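Local coordinates for protein DMATS type aromatic prenyltransferase (Micromonospora olivasterospora, PDB 6ZRX) that binds tryptophan and a thio analogue of dimethylallyl diphosphate, and probably moves the prenyl group onto the indole as a 6-dimethylallyltryptophan synthase, at residues F67-P72 / P337-T342; L75-E80 / C133-R138; D193-F198 / V210-T215; A237-F242 / Y274-P279. All coordinates share one frame; numbering follows the deposited sequence. Where two conformers were deposited one is given.

Contact 1: F67-P72 / P337-T342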
# COMPACT_ATOMS: atom_id res chain seq x y z
N PHE A 67 -9.62 -3.01 -8.72
CA PHE A 67 -10.43 -3.47 -9.86
C PHE A 67 -9.68 -4.63 -10.52
O PHE A 67 -8.46 -4.48 -10.77
CB PHE A 67 -10.73 -2.31 -10.81
CG PHE A 67 -11.56 -1.23 -10.19
CD1 PHE A 67 -12.95 -1.33 -10.14
CD2 PHE A 67 -10.97 -0.11 -9.63
CE1 PHE A 67 -13.71 -0.34 -9.56
CE2 PHE A 67 -11.74 0.89 -9.05
CZ PHE A 67 -13.11 0.77 -9.01
N ASN A 68 -10.39 -5.74 -10.73
CA ASN A 68 -9.84 -7.04 -11.21
C ASN A 68 -10.49 -7.40 -12.55
O ASN A 68 -11.64 -6.98 -12.79
CB ASN A 68 -10.08 -8.16 -10.20
CG ASN A 68 -9.61 -7.83 -8.81
OD1 ASN A 68 -8.44 -7.52 -8.61
ND2 ASN A 68 -10.51 -7.89 -7.84
N GLU A 69 -9.80 -8.19 -13.37
CA GLU A 69 -10.25 -8.55 -14.74
C GLU A 69 -11.36 -9.61 -14.68
O GLU A 69 -12.29 -9.51 -15.52
CB GLU A 69 -9.05 -9.04 -15.56
CG GLU A 69 -7.94 -8.01 -15.66
CD GLU A 69 -6.89 -8.30 -16.72
OE1 GLU A 69 -6.28 -7.33 -17.22
OE2 GLU A 69 -6.66 -9.50 -17.03
N ALA A 70 -11.29 -10.56 -13.74
CA ALA A 70 -12.10 -11.81 -13.74
C ALA A 70 -12.89 -12.02 -12.43
O ALA A 70 -13.53 -13.10 -12.31
CB ALA A 70 -11.19 -12.99 -14.02
N GLU A 71 -12.89 -11.06 -11.49
CA GLU A 71 -13.75 -11.13 -10.26
C GLU A 71 -14.16 -9.71 -9.85
O GLU A 71 -13.57 -8.74 -10.31
CB GLU A 71 -13.05 -11.92 -9.14
CG GLU A 71 -11.89 -11.20 -8.47
CD GLU A 71 -11.18 -12.03 -7.40
OE1 GLU A 71 -10.57 -13.06 -7.76
OE2 GLU A 71 -11.25 -11.65 -6.21
N PRO A 72 -15.20 -9.55 -9.00
CA PRO A 72 -15.60 -8.22 -8.54
C PRO A 72 -14.46 -7.53 -7.80
O PRO A 72 -13.48 -8.16 -7.42
CB PRO A 72 -16.81 -8.48 -7.63
CG PRO A 72 -17.32 -9.84 -8.08
CD PRO A 72 -16.08 -10.61 -8.47
N PRO A 337 -0.39 -12.29 -9.54
CA PRO A 337 -1.50 -13.21 -9.78
C PRO A 337 -2.81 -12.61 -10.34
O PRO A 337 -3.56 -13.38 -10.91
CB PRO A 337 -1.77 -13.75 -8.37
CG PRO A 337 -1.46 -12.57 -7.45
CD PRO A 337 -0.40 -11.75 -8.17
N ARG A 338 -3.05 -11.30 -10.16
CA ARG A 338 -4.37 -10.65 -10.43
C ARG A 338 -4.16 -9.20 -10.90
O ARG A 338 -4.22 -8.27 -10.10
CB ARG A 338 -5.24 -10.71 -9.17
CG ARG A 338 -6.70 -11.04 -9.42
CD ARG A 338 -7.46 -11.33 -8.14
NE ARG A 338 -6.81 -12.36 -7.34
CZ ARG A 338 -6.22 -12.19 -6.16
NH1 ARG A 338 -6.21 -11.00 -5.56
NH2 ARG A 338 -5.66 -13.22 -5.55
N PRO A 339 -3.92 -8.97 -12.22
CA PRO A 339 -3.63 -7.62 -12.71
C PRO A 339 -4.87 -6.72 -12.72
O PRO A 339 -5.98 -7.24 -12.67
CB PRO A 339 -3.13 -7.87 -14.15
CG PRO A 339 -3.82 -9.16 -14.56
CD PRO A 339 -3.93 -9.98 -13.29
N GLY A 340 -4.66 -5.39 -12.78
CA GLY A 340 -5.73 -4.38 -12.85
C GLY A 340 -5.30 -3.01 -12.35
O GLY A 340 -4.09 -2.69 -12.42
N VAL A 341 -6.27 -2.19 -11.92
CA VAL A 341 -6.02 -0.81 -11.42
C VAL A 341 -6.56 -0.74 -9.99
O VAL A 341 -7.66 -1.27 -9.74
CB VAL A 341 -6.66 0.25 -12.34
CG1 VAL A 341 -6.62 1.65 -11.74
CG2 VAL A 341 -6.02 0.26 -13.72
N THR A 342 -5.79 -0.13 -9.09
CA THR A 342 -6.20 0.08 -7.68
C THR A 342 -6.29 1.57 -7.42
O THR A 342 -5.40 2.33 -7.86
CB THR A 342 -5.24 -0.60 -6.68
OG1 THR A 342 -5.13 -1.97 -7.05
CG2 THR A 342 -5.72 -0.50 -5.24
O HOH W 1 -7.42 -8.37 -5.89

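Contact 2: L75-E80 / C133-R138. With 6C7 (S-(3-methylbut-2-en-1-yl) trihydrogen thiodiphosphate), chain E.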
# COMPACT_ATOMS: atom_id res chain seq x y z
N LEU A 75 -11.70 -5.05 -1.74
CA LEU A 75 -11.60 -3.98 -0.72
C LEU A 75 -10.42 -4.31 0.20
O LEU A 75 -10.36 -5.46 0.65
CB LEU A 75 -12.92 -3.91 0.06
CG LEU A 75 -12.98 -2.92 1.22
CD1 LEU A 75 -12.80 -1.49 0.74
CD2 LEU A 75 -14.29 -3.06 1.98
N ARG A 76 -9.54 -3.35 0.46
CA ARG A 76 -8.41 -3.56 1.39
C ARG A 76 -8.33 -2.40 2.37
O ARG A 76 -8.77 -1.27 2.02
CB ARG A 76 -7.10 -3.76 0.64
CG ARG A 76 -7.17 -4.81 -0.47
CD ARG A 76 -7.52 -4.22 -1.82
NE ARG A 76 -6.54 -3.19 -2.10
CZ ARG A 76 -5.32 -3.41 -2.57
NH1 ARG A 76 -4.93 -4.64 -2.90
NH2 ARG A 76 -4.49 -2.39 -2.71
N ILE A 77 -7.82 -2.69 3.56
CA ILE A 77 -7.47 -1.69 4.59
C ILE A 77 -5.99 -1.85 4.88
O ILE A 77 -5.61 -2.95 5.26
CB ILE A 77 -8.30 -1.87 5.87
CG1 ILE A 77 -9.81 -1.84 5.60
CG2 ILE A 77 -7.89 -0.84 6.92
CD1 ILE A 77 -10.64 -2.34 6.74
N LEU A 78 -5.20 -0.79 4.72
CA LEU A 78 -3.81 -0.70 5.21
C LEU A 78 -3.84 -0.02 6.57
O LEU A 78 -4.57 0.98 6.71
CB LEU A 78 -2.98 0.12 4.21
CG LEU A 78 -1.56 0.44 4.67
CD1 LEU A 78 -0.68 -0.79 4.61
CD2 LEU A 78 -0.96 1.55 3.83
N GLY A 79 -3.09 -0.51 7.54
CA GLY A 79 -3.02 0.25 8.80
C GLY A 79 -2.08 -0.32 9.81
O GLY A 79 -1.35 -1.27 9.49
N GLU A 80 -2.08 0.29 11.00
CA GLU A 80 -1.25 -0.14 12.14
C GLU A 80 -2.04 0.04 13.44
O GLU A 80 -2.97 0.89 13.49
CB GLU A 80 0.07 0.61 12.16
CG GLU A 80 -0.06 2.11 12.33
CD GLU A 80 1.28 2.82 12.37
OE1 GLU A 80 2.27 2.15 12.64
OE2 GLU A 80 1.31 4.06 12.12
N CYS A 133 0.17 -3.70 8.34
CA CYS A 133 -0.52 -4.84 7.69
C CYS A 133 -1.65 -4.35 6.80
O CYS A 133 -2.05 -3.17 6.91
CB CYS A 133 -1.03 -5.80 8.73
SG CYS A 133 -2.32 -5.06 9.74
N SER A 134 -2.09 -5.24 5.93
CA SER A 134 -3.24 -5.05 5.04
C SER A 134 -4.25 -6.15 5.33
O SER A 134 -3.82 -7.31 5.47
CB SER A 134 -2.81 -5.05 3.59
OG SER A 134 -3.93 -4.97 2.72
N LEU A 135 -5.51 -5.77 5.48
CA LEU A 135 -6.69 -6.65 5.55
C LEU A 135 -7.30 -6.68 4.15
O LEU A 135 -7.60 -5.59 3.63
CB LEU A 135 -7.69 -6.10 6.57
CG LEU A 135 -7.12 -5.84 7.96
CD1 LEU A 135 -8.12 -5.08 8.82
CD2 LEU A 135 -6.72 -7.13 8.64
N VAL A 136 -7.40 -7.86 3.55
CA VAL A 136 -7.80 -8.01 2.12
C VAL A 136 -9.12 -8.77 2.06
O VAL A 136 -9.17 -9.91 2.55
CB VAL A 136 -6.69 -8.69 1.30
CG1 VAL A 136 -7.09 -8.85 -0.16
CG2 VAL A 136 -5.36 -7.95 1.41
N PHE A 137 -10.15 -8.13 1.48
CA PHE A 137 -11.55 -8.61 1.42
C PHE A 137 -11.93 -8.84 -0.04
O PHE A 137 -12.49 -7.93 -0.67
CB PHE A 137 -12.49 -7.62 2.09
CG PHE A 137 -12.10 -7.26 3.50
CD1 PHE A 137 -12.08 -8.22 4.50
CD2 PHE A 137 -11.75 -5.96 3.83
CE1 PHE A 137 -11.73 -7.88 5.80
CE2 PHE A 137 -11.39 -5.63 5.13
CZ PHE A 137 -11.37 -6.59 6.11
N ARG A 138 -11.56 -10.00 -0.56
CA ARG A 138 -11.94 -10.46 -1.93
C ARG A 138 -13.39 -10.93 -1.91
O ARG A 138 -13.84 -11.49 -0.89
CB ARG A 138 -11.02 -11.57 -2.40
CG ARG A 138 -9.59 -11.14 -2.66
CD ARG A 138 -8.74 -12.34 -2.98
NE ARG A 138 -9.16 -13.00 -4.22
CZ ARG A 138 -8.82 -14.25 -4.56
NH1 ARG A 138 -9.25 -14.75 -5.71
NH2 ARG A 138 -8.06 -14.98 -3.76
O4 6C7 E . -0.93 -4.27 -5.17
P1 6C7 E . -1.32 -4.92 -3.86
O6 6C7 E . -2.55 -5.78 -3.97
O5 6C7 E . -0.16 -5.66 -3.20
O2 6C7 E . -1.70 -3.68 -2.93
P3 6C7 E . -1.10 -2.99 -1.62
O8 6C7 E . -2.01 -1.86 -1.27
O7 6C7 E . -0.95 -4.07 -0.59
S9 6C7 E . 0.74 -2.17 -2.06
C10 6C7 E . 0.53 -0.39 -1.80
C11 6C7 E . 0.71 -0.02 -0.37
C12 6C7 E . 1.86 0.26 0.24
C13 6C7 E . 3.20 0.14 -0.42
C14 6C7 E . 1.93 0.71 1.67

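Contact 3: D193-F198 / V210-T215. With 6C7 (S-(3-methylbut-2-en-1-yl) trihydrogen thiodiphosphate), chain E.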
# COMPACT_ATOMS: atom_id res chain seq x y z
N ASP A 193 16.98 5.66 -4.96
CA ASP A 193 16.16 4.43 -5.02
C ASP A 193 16.19 3.78 -3.63
O ASP A 193 17.22 3.18 -3.27
CB ASP A 193 16.66 3.49 -6.12
CG ASP A 193 16.39 4.02 -7.53
OD1 ASP A 193 15.43 4.81 -7.70
OD2 ASP A 193 17.14 3.64 -8.45
N ARG A 194 15.10 3.91 -2.87
CA ARG A 194 15.02 3.47 -1.46
C ARG A 194 14.20 2.17 -1.38
O ARG A 194 13.12 2.11 -2.00
CB ARG A 194 14.40 4.57 -0.60
CG ARG A 194 15.22 5.86 -0.57
CD ARG A 194 16.23 5.87 0.56
NE ARG A 194 15.57 6.00 1.86
CZ ARG A 194 15.32 7.15 2.50
NH1 ARG A 194 15.68 8.31 1.98
NH2 ARG A 194 14.71 7.12 3.67
N LEU A 195 14.71 1.18 -0.64
CA LEU A 195 14.00 -0.07 -0.27
C LEU A 195 13.02 0.25 0.87
O LEU A 195 13.45 0.29 2.02
CB LEU A 195 15.03 -1.13 0.15
CG LEU A 195 16.04 -1.54 -0.93
CD1 LEU A 195 17.30 -2.13 -0.30
CD2 LEU A 195 15.42 -2.53 -1.89
N THR A 196 11.74 0.49 0.55
CA THR A 196 10.78 1.15 1.46
C THR A 196 9.81 0.14 2.10
O THR A 196 9.43 0.38 3.26
CB THR A 196 10.06 2.28 0.74
OG1 THR A 196 9.60 1.76 -0.50
CG2 THR A 196 10.96 3.46 0.49
N PHE A 197 9.42 -0.93 1.40
CA PHE A 197 8.53 -1.99 1.97
C PHE A 197 8.98 -3.38 1.52
O PHE A 197 9.38 -3.56 0.36
CB PHE A 197 7.07 -1.76 1.59
CG PHE A 197 6.55 -0.40 1.99
CD1 PHE A 197 6.62 0.67 1.11
CD2 PHE A 197 6.03 -0.18 3.25
CE1 PHE A 197 6.16 1.93 1.48
CE2 PHE A 197 5.57 1.07 3.62
CZ PHE A 197 5.64 2.12 2.74
N PHE A 198 8.90 -4.33 2.44
CA PHE A 198 9.09 -5.78 2.21
C PHE A 198 7.81 -6.47 2.67
O PHE A 198 7.54 -6.46 3.87
CB PHE A 198 10.33 -6.26 2.97
CG PHE A 198 10.70 -7.69 2.72
CD1 PHE A 198 10.06 -8.72 3.40
CD2 PHE A 198 11.70 -8.02 1.82
CE1 PHE A 198 10.40 -10.04 3.17
CE2 PHE A 198 12.05 -9.34 1.60
CZ PHE A 198 11.40 -10.35 2.27
N VAL A 210 7.60 -12.63 -2.24
CA VAL A 210 7.92 -11.31 -1.61
C VAL A 210 7.60 -10.20 -2.61
O VAL A 210 8.00 -10.30 -3.79
CB VAL A 210 9.38 -11.23 -1.14
CG1 VAL A 210 9.78 -9.81 -0.76
CG2 VAL A 210 9.63 -12.17 0.03
N LYS A 211 6.90 -9.18 -2.14
CA LYS A 211 6.66 -7.93 -2.88
C LYS A 211 7.60 -6.87 -2.32
O LYS A 211 7.33 -6.36 -1.21
CB LYS A 211 5.19 -7.52 -2.77
CG LYS A 211 4.23 -8.37 -3.59
CD LYS A 211 2.93 -7.67 -3.92
CE LYS A 211 3.12 -6.41 -4.74
NZ LYS A 211 1.84 -5.71 -4.98
N LEU A 212 8.66 -6.55 -3.06
CA LEU A 212 9.66 -5.53 -2.66
C LEU A 212 9.28 -4.22 -3.34
O LEU A 212 9.11 -4.22 -4.58
CB LEU A 212 11.05 -6.00 -3.09
CG LEU A 212 12.21 -5.09 -2.69
CD1 LEU A 212 12.31 -4.96 -1.17
CD2 LEU A 212 13.52 -5.60 -3.27
N TYR A 213 9.11 -3.16 -2.55
CA TYR A 213 8.72 -1.81 -3.02
C TYR A 213 9.94 -0.90 -2.99
O TYR A 213 10.62 -0.85 -1.93
CB TYR A 213 7.62 -1.22 -2.15
CG TYR A 213 6.34 -2.00 -2.14
CD1 TYR A 213 6.26 -3.24 -1.52
CD2 TYR A 213 5.19 -1.51 -2.74
CE1 TYR A 213 5.08 -3.97 -1.49
CE2 TYR A 213 4.01 -2.22 -2.72
CZ TYR A 213 3.96 -3.46 -2.09
OH TYR A 213 2.79 -4.18 -2.07
N LEU A 214 10.19 -0.21 -4.10
CA LEU A 214 11.27 0.80 -4.25
C LEU A 214 10.62 2.17 -4.43
O LEU A 214 9.73 2.28 -5.30
CB LEU A 214 12.12 0.44 -5.47
CG LEU A 214 13.32 -0.47 -5.21
CD1 LEU A 214 12.90 -1.79 -4.56
CD2 LEU A 214 14.08 -0.73 -6.50
N THR A 215 11.05 3.16 -3.66
CA THR A 215 10.65 4.57 -3.82
C THR A 215 11.72 5.27 -4.66
O THR A 215 12.91 5.25 -4.24
CB THR A 215 10.42 5.26 -2.48
OG1 THR A 215 9.41 4.52 -1.80
CG2 THR A 215 10.00 6.70 -2.63
O4 6C7 E . -0.93 -4.27 -5.17
P1 6C7 E . -1.32 -4.92 -3.86
O6 6C7 E . -2.55 -5.78 -3.97
O5 6C7 E . -0.16 -5.66 -3.20
O2 6C7 E . -1.70 -3.68 -2.93
P3 6C7 E . -1.10 -2.99 -1.62
O8 6C7 E . -2.01 -1.86 -1.27
O7 6C7 E . -0.95 -4.07 -0.59
S9 6C7 E . 0.74 -2.17 -2.06
C10 6C7 E . 0.53 -0.39 -1.80
C11 6C7 E . 0.71 -0.02 -0.37
C12 6C7 E . 1.86 0.26 0.24
C13 6C7 E . 3.20 0.14 -0.42
C14 6C7 E . 1.93 0.71 1.67

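Contact 4: A237-F242 / Y274-P279. With 6C7 (S-(3-methylbut-2-en-1-yl) trihydrogen thiodiphosphate), chain E.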
# COMPACT_ATOMS: atom_id res chain seq x y z
N ALA A 237 6.16 1.83 -22.59
CA ALA A 237 5.21 2.79 -23.18
C ALA A 237 3.93 2.83 -22.33
O ALA A 237 3.44 3.94 -22.06
CB ALA A 237 4.90 2.43 -24.62
N GLU A 238 3.45 1.65 -21.90
CA GLU A 238 2.22 1.52 -21.09
C GLU A 238 2.46 2.19 -19.73
O GLU A 238 1.57 2.93 -19.28
CB GLU A 238 1.82 0.06 -20.91
CG GLU A 238 0.49 -0.11 -20.21
CD GLU A 238 0.02 -1.54 -20.05
OE1 GLU A 238 0.68 -2.45 -20.60
OE2 GLU A 238 -1.01 -1.74 -19.39
N ILE A 239 3.61 1.94 -19.11
CA ILE A 239 3.93 2.49 -17.76
C ILE A 239 4.02 4.01 -17.89
O ILE A 239 3.46 4.71 -17.04
CB ILE A 239 5.22 1.89 -17.18
CG1 ILE A 239 5.18 0.36 -17.12
CG2 ILE A 239 5.54 2.50 -15.82
CD1 ILE A 239 4.11 -0.20 -16.22
N GLU A 240 4.69 4.49 -18.94
CA GLU A 240 4.85 5.95 -19.21
C GLU A 240 3.46 6.56 -19.42
O GLU A 240 3.23 7.66 -18.90
CB GLU A 240 5.76 6.19 -20.42
CG GLU A 240 5.98 7.67 -20.69
CD GLU A 240 7.16 8.00 -21.60
OE1 GLU A 240 8.12 7.20 -21.64
OE2 GLU A 240 7.11 9.06 -22.27
N GLU A 241 2.58 5.87 -20.15
CA GLU A 241 1.22 6.35 -20.49
C GLU A 241 0.39 6.49 -19.20
O GLU A 241 -0.29 7.52 -19.06
CB GLU A 241 0.55 5.44 -21.51
CG GLU A 241 1.00 5.72 -22.94
CD GLU A 241 0.58 4.68 -23.97
OE1 GLU A 241 1.01 4.81 -25.13
OE2 GLU A 241 -0.16 3.75 -23.60
N PHE A 242 0.48 5.51 -18.30
CA PHE A 242 -0.18 5.53 -16.96
C PHE A 242 0.30 6.75 -16.17
O PHE A 242 -0.54 7.50 -15.64
CB PHE A 242 0.05 4.22 -16.23
CG PHE A 242 -0.76 4.06 -14.96
CD1 PHE A 242 -0.25 4.48 -13.74
CD2 PHE A 242 -2.04 3.51 -15.00
CE1 PHE A 242 -1.00 4.34 -12.58
CE2 PHE A 242 -2.78 3.38 -13.83
CZ PHE A 242 -2.26 3.79 -12.63
N TYR A 274 5.11 -6.67 -11.73
CA TYR A 274 5.47 -5.26 -11.48
C TYR A 274 4.19 -4.46 -11.28
O TYR A 274 3.22 -4.71 -12.01
CB TYR A 274 6.29 -4.68 -12.64
CG TYR A 274 6.64 -3.22 -12.45
CD1 TYR A 274 7.66 -2.83 -11.60
CD2 TYR A 274 5.93 -2.23 -13.09
CE1 TYR A 274 7.98 -1.50 -11.41
CE2 TYR A 274 6.22 -0.88 -12.91
CZ TYR A 274 7.25 -0.52 -12.06
OH TYR A 274 7.55 0.81 -11.88
N SER A 275 4.19 -3.56 -10.30
CA SER A 275 3.13 -2.53 -10.12
C SER A 275 3.79 -1.17 -9.96
O SER A 275 4.89 -1.10 -9.37
CB SER A 275 2.22 -2.85 -8.96
OG SER A 275 1.64 -4.13 -9.11
N ILE A 276 3.15 -0.14 -10.51
CA ILE A 276 3.58 1.27 -10.37
C ILE A 276 2.49 1.98 -9.56
O ILE A 276 1.31 1.77 -9.86
CB ILE A 276 3.87 1.93 -11.75
CG1 ILE A 276 4.21 3.41 -11.64
CG2 ILE A 276 2.74 1.70 -12.74
CD1 ILE A 276 5.53 3.68 -10.97
N TYR A 277 2.89 2.74 -8.56
CA TYR A 277 2.00 3.51 -7.66
C TYR A 277 2.30 4.98 -7.84
O TYR A 277 3.41 5.42 -7.49
CB TYR A 277 2.18 3.05 -6.20
CG TYR A 277 2.10 1.57 -6.01
CD1 TYR A 277 3.18 0.76 -6.35
CD2 TYR A 277 0.96 0.95 -5.53
CE1 TYR A 277 3.12 -0.62 -6.21
CE2 TYR A 277 0.89 -0.42 -5.39
CZ TYR A 277 1.97 -1.21 -5.73
OH TYR A 277 1.91 -2.56 -5.58
N VAL A 278 1.34 5.73 -8.39
CA VAL A 278 1.44 7.20 -8.58
C VAL A 278 0.73 7.87 -7.41
O VAL A 278 -0.46 7.63 -7.21
CB VAL A 278 0.84 7.63 -9.93
CG1 VAL A 278 0.97 9.13 -10.14
CG2 VAL A 278 1.46 6.85 -11.08
N PRO A 279 1.43 8.73 -6.62
CA PRO A 279 0.79 9.50 -5.55
C PRO A 279 0.06 10.72 -6.14
O PRO A 279 0.48 11.85 -5.94
CB PRO A 279 1.98 9.89 -4.67
CG PRO A 279 3.08 10.10 -5.67
CD PRO A 279 2.87 9.01 -6.71
O4 6C7 E . -0.93 -4.27 -5.17
P1 6C7 E . -1.32 -4.92 -3.86
O6 6C7 E . -2.55 -5.78 -3.97
O5 6C7 E . -0.16 -5.66 -3.20
O2 6C7 E . -1.70 -3.68 -2.93
P3 6C7 E . -1.10 -2.99 -1.62
O8 6C7 E . -2.01 -1.86 -1.27
O7 6C7 E . -0.95 -4.07 -0.59
S9 6C7 E . 0.74 -2.17 -2.06
C10 6C7 E . 0.53 -0.39 -1.80
C11 6C7 E . 0.71 -0.02 -0.37
C12 6C7 E . 1.86 0.26 0.24
C13 6C7 E . 3.20 0.14 -0.42
C14 6C7 E . 1.93 0.71 1.67

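Contact 1: F67-P72 / P337-T342
Phe-67 and Val-341 join the end of strand 61-68 to the start of strand 340-346. The sound backbone bond runs from Phe-67 N to Val-341 O, at 2.8 Å. The return bond, from Val-341 N to Phe-67 O, is weak at 3.4 Å. That carbonyl also receives a CH contact from Gly-340 CA and a hydrogen bond from Arg-333 of the diphosphate pocket.

Beyond this pair the contact is mostly polar. With CG beside the backbone N (chi1 -52°), Asn-68 turns OD1 toward Arg-338, and OD1 takes a hydrogen bond from a water 3.0 Å away. The same water accepts from Arg-338 NH1 at 2.9 Å and lies in the guanidinium plane, at its edge. The amide and guanidinium planes stand 86° apart. Asn-68 ND2 donates to Pro-72 O at 3.0 Å. ND2 also reaches Thr-74, so the amide spans the turn. Replacing this amide by an alanine would remove both ends, and Pro-72 O would probably lose its donor and the water its link to the turn.

Glu-71 OE1 is 3.8 Å from Arg-338 NE, a long salt bridge with the oxygen well out of the guanidinium plane. The main partner of this carboxylate is Arg-138.

Van der Waals packing is slight. The Glu-69 side chain crosses the Pro-339 ring at about a right angle, with Glu-69 OE2 3.8 Å from Pro-339 CG. Phe-67 and Val-341 both rest on Leu-298 of helix 287-300. The chemistry implies a join made by one good backbone bond, while the Arg-338 side chain meets Asn-68 through a water and Glu-71 by a long charge contact.

Contact 2: L75-E80 / C133-R138
Ile-77 O accepts the N-H of Leu-135 at 2.8 Å, in the carbonyl plane, and a CH contact from Ser-134 CA at 3.2 Å. Leu-135 O returns the bond to Ile-77 N. Leu-75 with Phe-137 and Gly-79 with Cys-133 are the other hydrogen-bonded pairs, so six backbone bonds tie strand 74-79 to strand 131-137.

One face of the sheet is apolar. Ile-77 CD1 meets the edge of the Phe-137 ring, 3.7 Å from CE2. Leu-75 CG lies 4.2 Å from Phe-137 CD2. Helices 6-21 and 26-36 cover this face.

The other face carries Arg-76, Val-136, Leu-78 and Ser-134. Arg-76 starts alongside Val-136. Its chain then bends at chi2 (92°) and chi3 (57°), which swings the guanidinium toward the diphosphate. Arg-76 NH1 donates to O6 of the ligand at 2.8 Å, and Arg-76 NH2 to the bridging O2 at 3.1 Å. The terminal phosphorus P1 lies in the guanidinium plane, at its edge. Ser-64 holds NE, which should help fix the rotation of the group. Further along, Leu-78 CD2 packs 3.7 Å from the prenyl methyl C14, and its side chain also touches the bound tryptophan. An antiparallel strand pair with helices outside and a phosphate-binding inner face is typical of the ABBA prenyltransferase barrel.

Contact 3: D193-F198 / V210-T215
Leu-195 packs closely on both Leu-212 and Leu-214, its CD2 lying 3.7 Å from Leu-214 CD1. This is a tight side of the hairpin, pressed against helices 159-169 and 173-182. Phe-198 extends it, with CG anti to the backbone N (chi1 -175°), which brings the ring to Val-210. In one of two conformers, so less surely, Val-210 CG1 makes a CH-pi contact 3.6 Å from the Phe-198 centroid.

Packing stays close at the bulge. Two residues, Thr-196 and Phe-197, lie opposite the single Tyr-213, which makes a classic beta bulge. Tyr-213 O takes the N-H of Thr-196 at 3.0 Å, while Tyr-213 N donates to Phe-197 O. Thr-196 OG1 and Thr-215 OG1 share a hydrogen bond of 3.1 Å. The Arg-194 end is looser: its partly exposed side chain leads away to Glu-152.

Phe-197 and Tyr-213 point into the barrel. The edge of Phe-197 meets the face of Tyr-213 in a T-shaped stack, planes at 81°. The prenyl methyl C13 lies over the Phe-197 face, 3.8 Å from CD1. In one of its two conformers, Lys-211 NZ donates to O5 of the diphosphate at 2.7 Å. The chemistry implies a greasy seam outside and, inside, an aromatic wall that probably shields the prenyl carbocation, as in related enzymes.

Contact 4: A237-F242 / Y274-P279
Ile-239 and Phe-242 reach from helix 236-247 down to Ile-276 on strand 273-278. The axes of 237-242 and 274-278 run nearly parallel, 19° apart and 10.1 Å from each other. Ile-239 CD1 does the touching for its side chain. It comes to the edge of the Tyr-274 ring, 4.0 Å from CE2, and lies 4.2 Å from Ile-276 CG2.

Phe-242 has CG anti to the backbone N (chi1 -171°), which sends the ring from the helix to the sheet. Its edge meets Val-278 CG2, 3.8 Å from CE1, as the two side chains pass each other pointing opposite ways. Ile-276 CG2 touches both helix residues: it also lies 4.2 Å from Phe-242 CD1. All these contacts are apolar.

Tyr-277 points the other way, into the barrel. Its CE2 packs 3.6 Å from C10 of the prenyl ligand, and its hydroxyl bonds Ser-261 and probably Lys-211. A phenylalanine in its place would probably leave the Ser-261 hydroxyl, and perhaps the Lys-211 amine, without this mate. Tyr-274, Ile-276 and Val-278 facing a helix, with Tyr-277 lining the substrate pocket, are characteristic of the ABBA barrel, where helices surround a strand cylinder with the active site inside.

How the contacts relate
All four contacts reach one curled antiparallel sheet, the barrel of the ABBA fold. Contact 1 joins strands 265 residues apart in the chain, and the other three are nested inside that loop, following one another in series. Centres lie 16 to 22 Å apart. Contacts 1 and 2 lie on neighbouring strands and touch through the salt bridge of Glu-71 with Arg-138. Contacts 3 and 4 touch where Lys-211 NZ lies 3.2 Å from Tyr-277 OH, a probable hydrogen bond. Contacts 2, 3 and 4 all meet the prenyl diphosphate analogue, so distant parts of the chain build one central pocket. Contact 4 also packs helix 236-247 on the barrel.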